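Local coordinates for dipeptidase (Streptococcus thermophilus, PDB 3PEB), which is the N-terminal, creatinase/prolidase-type domain of a probable manganese-dependent M24B-family peptidase that is thought to hydrolyse dipeptides, at residues I10-V24 and Q44-A56. Sequence-based numbering, arbitrary orientation. Where two conformers were deposited one is given.
Sequences IRHFLNENKSGLAIV and QMFLFVYENREPA. With EDO (1,2-ethanediol), chain D.
Strands 21-24 and 46-50 run antiparallel (162° between their directions), A22 pairing with V49 and V24 with L47 through two backbone hydrogen bonds each, while E51 N adds a bond to G20 O at the end. L21, I23, F48 and Y50 point to one face of the sheet. The leucine chain, with CG anti to its backbone N (chi1 176°), brings CD1 over the centre of the Y50 ring, 3.8 Å from the centroid, a CH-pi contact; the same methyl also rests on F48 CB. The hydroxyl of this buried tyrosine is satisfied by a hydrogen bond with S94 O. I23 splits its contacts: CG2 reaches F46 CD1 at 3.6 Å, and CG1 lies beside F48 CD1. These are central strands of the mixed sheet in the creatinase/prolidase N-terminal domain, and helix 6-16 packs on the other face. There the axes of 10-16 and 46-50 approach to 8.8 Å, consistent with the short side chain of V49. The I10 and V49 side chains cross at about a right angle, with I10 CG2 3.8 Å from V49 CG1. R11 uses its long aliphatic part to pass the strand end; a bend at chi3 (-78°) turns the guanidinium, whose NH1 donates to a water that in turn donates to Y50 O and R53 O, and also forms a salt bridge with a buffer molecule, while NH2 makes one with D8. After the helix closes in a Schellman motif at K18, the extended E51 side chain reaches back to the last turn of the helix, where N15 ND2 donates to E51 OE2 (2.9 Å), meeting the oxygen on its anti side but tilted out of the carboxylate plane.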
loop_
_atom_site.group_PDB
_atom_site.type_symbol
_atom_site.label_atom_id
_atom_site.label_comp_id
_atom_site.label_asym_id
_atom_site.label_seq_id
_atom_site.Cartn_x
_atom_site.Cartn_y
_atom_site.Cartn_z
ATOM N N ILE A 10 4.406 -10.445 -5.276
ATOM C CA ILE A 10 4.065 -9.063 -5.669
ATOM C C ILE A 10 5.315 -8.379 -6.211
ATOM O O ILE A 10 5.261 -7.714 -7.243
ATOM C CB ILE A 10 3.488 -8.213 -4.508
ATOM C CG1 ILE A 10 2.114 -8.756 -4.083
ATOM C CG2 ILE A 10 3.387 -6.701 -4.940
ATOM C CD1 ILE A 10 0.925 -8.301 -4.985
ATOM N N ARG A 11 6.436 -8.515 -5.502
ATOM C CA ARG A 11 7.674 -7.869 -5.951
ATOM C C ARG A 11 8.167 -8.425 -7.301
ATOM O O ARG A 11 8.660 -7.666 -8.133
ATOM C CB ARG A 11 8.768 -7.957 -4.881
ATOM C CG ARG A 11 8.513 -7.029 -3.658
ATOM C CD ARG A 11 9.701 -7.016 -2.699
ATOM N NE ARG A 11 9.691 -8.226 -1.890
ATOM C CZ ARG A 11 9.179 -8.335 -0.670
ATOM N NH1 ARG A 11 8.665 -7.293 -0.031
ATOM N NH2 ARG A 11 9.216 -9.509 -0.056
ATOM N N HIS A 12 8.002 -9.729 -7.538
ATOM C CA HIS A 12 8.383 -10.334 -8.825
ATOM C C HIS A 12 7.534 -9.738 -9.953
ATOM O O HIS A 12 8.037 -9.411 -11.032
ATOM C CB HIS A 12 8.231 -11.876 -8.759
ATOM C CG HIS A 12 8.549 -12.585 -10.042
ATOM N ND1 HIS A 12 9.816 -13.036 -10.350
ATOM C CD2 HIS A 12 7.762 -12.943 -11.090
ATOM C CE1 HIS A 12 9.800 -13.627 -11.536
ATOM N NE2 HIS A 12 8.569 -13.571 -12.011
ATOM N N PHE A 13 6.237 -9.628 -9.704
ATOM C CA PHE A 13 5.317 -9.035 -10.663
ATOM C C PHE A 13 5.693 -7.586 -10.977
ATOM O O PHE A 13 5.714 -7.196 -12.152
ATOM C CB PHE A 13 3.888 -9.100 -10.126
ATOM C CG PHE A 13 2.907 -8.336 -10.962
ATOM C CD1 PHE A 13 2.659 -7.016 -10.709
ATOM C CD2 PHE A 13 2.278 -8.939 -12.050
ATOM C CE1 PHE A 13 1.731 -6.290 -11.502
ATOM C CE2 PHE A 13 1.368 -8.234 -12.844
ATOM C CZ PHE A 13 1.109 -6.901 -12.568
ATOM N N LEU A 14 6.006 -6.803 -9.936
ATOM C CA LEU A 14 6.412 -5.409 -10.138
ATOM C C LEU A 14 7.653 -5.342 -11.033
ATOM O O LEU A 14 7.719 -4.561 -12.017
ATOM C CB LEU A 14 6.678 -4.703 -8.802
ATOM C CG LEU A 14 5.480 -4.471 -7.882
ATOM C CD1 LEU A 14 5.931 -3.892 -6.504
ATOM C CD2 LEU A 14 4.513 -3.512 -8.644
ATOM N N ASN A 15 8.629 -6.178 -10.696
ATOM C CA ASN A 15 9.881 -6.203 -11.404
ATOM C C ASN A 15 9.697 -6.576 -12.877
ATOM O O ASN A 15 10.247 -5.929 -13.730
ATOM C CB ASN A 15 10.852 -7.162 -10.685
ATOM C CG ASN A 15 12.175 -7.282 -11.395
ATOM O OD1 ASN A 15 12.397 -8.249 -12.097
ATOM N ND2 ASN A 15 13.028 -6.274 -11.265
ATOM N N GLU A 16 8.921 -7.618 -13.158
ATOM C CA GLU A 16 8.582 -8.007 -14.534
ATOM C C GLU A 16 7.961 -6.840 -15.341
ATOM O O GLU A 16 8.147 -6.743 -16.555
ATOM C CB GLU A 16 7.520 -9.097 -14.527
ATOM C CG GLU A 16 7.933 -10.506 -14.265
ATOM C CD GLU A 16 6.760 -11.462 -14.562
ATOM O OE1 GLU A 16 5.717 -11.393 -13.843
ATOM O OE2 GLU A 16 6.865 -12.237 -15.526
ATOM N N ASN A 17 7.208 -5.985 -14.654
ATOM C CA ASN A 17 6.434 -4.909 -15.291
ATOM C C ASN A 17 7.056 -3.518 -15.132
ATOM O O ASN A 17 6.400 -2.507 -15.402
ATOM C CB ASN A 17 4.994 -4.959 -14.764
ATOM C CG ASN A 17 4.241 -6.176 -15.272
ATOM O OD1 ASN A 17 3.853 -6.209 -16.430
ATOM N ND2 ASN A 17 4.082 -7.203 -14.429
ATOM N N LYS A 18 8.324 -3.484 -14.709
ATOM C CA LYS A 18 9.121 -2.241 -14.606
ATOM C C LYS A 18 8.511 -1.195 -13.683
ATOM O O LYS A 18 8.602 0.021 -13.900
ATOM C CB LYS A 18 9.416 -1.694 -15.997
ATOM C CG LYS A 18 10.217 -2.696 -16.837
ATOM C CD LYS A 18 10.792 -2.064 -18.098
ATOM C CE LYS A 18 11.041 -3.106 -19.196
ATOM N NZ LYS A 18 11.632 -4.393 -18.690
ATOM N N SER A 19 7.888 -1.697 -12.627
ATOM C CA SER A 19 7.268 -0.876 -11.614
ATOM C C SER A 19 7.992 -0.940 -10.296
ATOM O O SER A 19 8.307 -2.026 -9.798
ATOM C CB SER A 19 5.816 -1.333 -11.399
ATOM O OG SER A 19 5.222 -0.657 -10.308
ATOM N N GLY A 20 8.195 0.224 -9.679
ATOM C CA GLY A 20 8.897 0.290 -8.406
ATOM C C GLY A 20 8.027 0.124 -7.169
ATOM O O GLY A 20 8.555 0.026 -6.058
ATOM N N LEU A 21 6.708 0.069 -7.336
ATOM C CA LEU A 21 5.823 0.104 -6.190
ATOM C C LEU A 21 4.424 -0.407 -6.480
ATOM O O LEU A 21 3.812 -0.027 -7.505
ATOM C CB LEU A 21 5.705 1.544 -5.669
ATOM C CG LEU A 21 4.720 1.807 -4.494
ATOM C CD1 LEU A 21 5.161 1.160 -3.174
ATOM C CD2 LEU A 21 4.553 3.333 -4.283
ATOM N N ALA A 22 3.912 -1.249 -5.577
ATOM C CA ALA A 22 2.472 -1.550 -5.531
ATOM C C ALA A 22 1.860 -0.861 -4.310
ATOM O O ALA A 22 2.391 -0.950 -3.194
ATOM C CB ALA A 22 2.185 -3.090 -5.452
ATOM N N ILE A 23 0.708 -0.236 -4.518
ATOM C CA ILE A 23 -0.061 0.356 -3.422
ATOM C C ILE A 23 -1.312 -0.477 -3.273
ATOM O O ILE A 23 -2.189 -0.462 -4.142
ATOM C CB ILE A 23 -0.444 1.846 -3.693
ATOM C CG1 ILE A 23 0.815 2.677 -3.917
ATOM C CG2 ILE A 23 -1.279 2.412 -2.494
ATOM C CD1 ILE A 23 0.546 4.170 -4.281
ATOM N N VAL A 24 -1.383 -1.211 -2.167
ATOM C CA VAL A 24 -2.466 -2.127 -1.880
ATOM C C VAL A 24 -3.413 -1.423 -0.919
ATOM O O VAL A 24 -2.990 -0.947 0.138
ATOM C CB VAL A 24 -1.913 -3.456 -1.282
ATOM C CG1 VAL A 24 -3.050 -4.419 -0.863
ATOM C CG2 VAL A 24 -0.996 -4.160 -2.309
ATOM N N GLN A 44 -7.918 6.212 6.013
ATOM C CA GLN A 44 -6.917 5.723 5.059
ATOM C C GLN A 44 -6.080 4.554 5.619
ATOM O O GLN A 44 -5.610 4.607 6.758
ATOM C CB GLN A 44 -5.977 6.833 4.659
ATOM C CG GLN A 44 -6.640 8.044 4.023
ATOM C CD GLN A 44 -7.629 7.712 2.933
ATOM O OE1 GLN A 44 -7.369 6.860 2.073
ATOM N NE2 GLN A 44 -8.746 8.438 2.914
HETATM N N MSE A 45 -5.924 3.508 4.807
HETATM C CA MSE A 45 -4.942 2.436 5.021
HETATM C C MSE A 45 -4.369 2.101 3.659
HETATM O O MSE A 45 -5.120 1.891 2.710
HETATM C CB MSE A 45 -5.579 1.182 5.602
HETATM C CG MSE A 45 -4.598 0.054 5.768
HETATM SE SE MSE A 45 -5.206 -1.569 6.642
HETATM C CE MSE A 45 -6.462 -2.195 5.270
ATOM N N PHE A 46 -3.043 2.030 3.584
ATOM C CA PHE A 46 -2.340 1.607 2.369
ATOM C C PHE A 46 -1.130 0.767 2.764
ATOM O O PHE A 46 -0.374 1.151 3.655
ATOM C CB PHE A 46 -1.819 2.792 1.569
ATOM C CG PHE A 46 -2.888 3.698 1.041
ATOM C CD1 PHE A 46 -3.702 3.311 0.007
ATOM C CD2 PHE A 46 -3.070 4.968 1.589
ATOM C CE1 PHE A 46 -4.703 4.175 -0.483
ATOM C CE2 PHE A 46 -4.060 5.838 1.096
ATOM C CZ PHE A 46 -4.883 5.411 0.074
ATOM N N LEU A 47 -0.952 -0.360 2.074
ATOM C CA LEU A 47 0.272 -1.133 2.174
ATOM C C LEU A 47 1.105 -0.810 0.951
ATOM O O LEU A 47 0.674 -1.029 -0.198
ATOM C CB LEU A 47 -0.033 -2.624 2.250
ATOM C CG LEU A 47 1.163 -3.590 2.179
ATOM C CD1 LEU A 47 1.939 -3.528 3.494
ATOM C CD2 LEU A 47 0.646 -5.016 1.869
ATOM N N PHE A 48 2.308 -0.322 1.211
ATOM C CA PHE A 48 3.252 0.076 0.156
ATOM C C PHE A 48 4.276 -1.036 -0.027
ATOM O O PHE A 48 5.137 -1.241 0.832
ATOM C CB PHE A 48 3.927 1.408 0.544
ATOM C CG PHE A 48 2.972 2.539 0.686
ATOM C CD1 PHE A 48 2.455 3.160 -0.436
ATOM C CD2 PHE A 48 2.565 2.992 1.952
ATOM C CE1 PHE A 48 1.531 4.210 -0.327
ATOM C CE2 PHE A 48 1.631 4.041 2.078
ATOM C CZ PHE A 48 1.123 4.665 0.975
ATOM N N VAL A 49 4.136 -1.806 -1.114
ATOM C CA VAL A 49 5.034 -2.880 -1.418
ATOM C C VAL A 49 6.003 -2.409 -2.500
ATOM O O VAL A 49 5.697 -2.417 -3.689
ATOM C CB VAL A 49 4.312 -4.201 -1.856
ATOM C CG1 VAL A 49 5.356 -5.327 -1.967
ATOM C CG2 VAL A 49 3.195 -4.576 -0.857
ATOM N N TYR A 50 7.165 -1.965 -2.060
ATOM C CA TYR A 50 8.235 -1.593 -2.972
ATOM C C TYR A 50 8.887 -2.779 -3.670
ATOM O O TYR A 50 9.023 -3.881 -3.110
ATOM C CB TYR A 50 9.295 -0.796 -2.251
ATOM C CG TYR A 50 8.887 0.618 -1.884
ATOM C CD1 TYR A 50 8.938 1.650 -2.823
ATOM C CD2 TYR A 50 8.455 0.928 -0.594
ATOM C CE1 TYR A 50 8.582 2.933 -2.498
ATOM C CE2 TYR A 50 8.115 2.211 -0.243
ATOM C CZ TYR A 50 8.152 3.216 -1.206
ATOM O OH TYR A 50 7.846 4.500 -0.868
ATOM N N GLU A 51 9.340 -2.526 -4.892
ATOM C CA GLU A 51 10.014 -3.520 -5.696
ATOM C C GLU A 51 11.358 -3.928 -5.052
ATOM O O GLU A 51 11.690 -5.124 -5.011
ATOM C CB GLU A 51 10.261 -2.947 -7.078
ATOM C CG GLU A 51 10.971 -3.866 -8.050
ATOM C CD GLU A 51 11.472 -3.146 -9.286
ATOM O OE1 GLU A 51 11.614 -1.906 -9.289
ATOM O OE2 GLU A 51 11.766 -3.836 -10.258
ATOM N N ASN A 52 12.119 -2.938 -4.562
ATOM C CA ASN A 52 13.465 -3.199 -4.018
ATOM C C ASN A 52 13.735 -2.430 -2.720
ATOM O O ASN A 52 14.837 -1.971 -2.507
ATOM C CB ASN A 52 14.557 -2.902 -5.058
ATOM C CG ASN A 52 15.898 -3.504 -4.697
ATOM O OD1 ASN A 52 15.975 -4.683 -4.339
ATOM N ND2 ASN A 52 16.991 -2.730 -4.847
ATOM N N ARG A 53 12.715 -2.316 -1.863
ATOM C CA ARG A 53 12.856 -1.820 -0.500
ATOM C C ARG A 53 11.878 -2.628 0.355
ATOM O O ARG A 53 10.959 -3.237 -0.177
ATOM C CB ARG A 53 12.426 -0.349 -0.367
ATOM C CG ARG A 53 13.089 0.658 -1.264
ATOM C CD ARG A 53 12.350 1.982 -1.272
ATOM N NE ARG A 53 13.036 2.979 -2.092
ATOM C CZ ARG A 53 13.893 3.889 -1.641
ATOM N NH1 ARG A 53 14.174 3.979 -0.351
ATOM N NH2 ARG A 53 14.456 4.728 -2.492
ATOM N N GLU A 54 12.062 -2.587 1.668
ATOM C CA GLU A 54 11.089 -3.200 2.560
ATOM C C GLU A 54 9.740 -2.490 2.419
ATOM O O GLU A 54 9.669 -1.302 2.088
ATOM C CB GLU A 54 11.565 -3.216 4.011
ATOM C CG GLU A 54 11.696 -1.860 4.671
ATOM C CD GLU A 54 12.096 -1.963 6.127
ATOM O OE1 GLU A 54 12.520 -0.942 6.687
ATOM O OE2 GLU A 54 11.969 -3.057 6.719
ATOM N N PRO A 55 8.668 -3.227 2.638
ATOM C CA PRO A 55 7.365 -2.571 2.586
ATOM C C PRO A 55 7.135 -1.622 3.788
ATOM O O PRO A 55 7.907 -1.649 4.752
ATOM C CB PRO A 55 6.377 -3.749 2.673
ATOM C CG PRO A 55 7.135 -4.960 2.723
ATOM C CD PRO A 55 8.561 -4.660 2.984
ATOM N N ALA A 56 6.071 -0.813 3.709
ATOM C CA ALA A 56 5.565 -0.049 4.843
ATOM C C ALA A 56 4.051 -0.061 4.807
ATOM O O ALA A 56 3.442 -0.004 3.734
ATOM C CB ALA A 56 6.087 1.402 4.791
HETATM C C1 EDO D . 16.770 7.897 -0.541
HETATM O O1 EDO D . 16.205 6.937 -1.445
HETATM C C2 EDO D . 16.533 7.407 0.883
HETATM O O2 EDO D . 15.951 6.103 0.815
HETATM O O HOH W 1 8.544 -4.438 -0.550
HETATM O O HOH W 2 11.581 -0.118 -5.000
#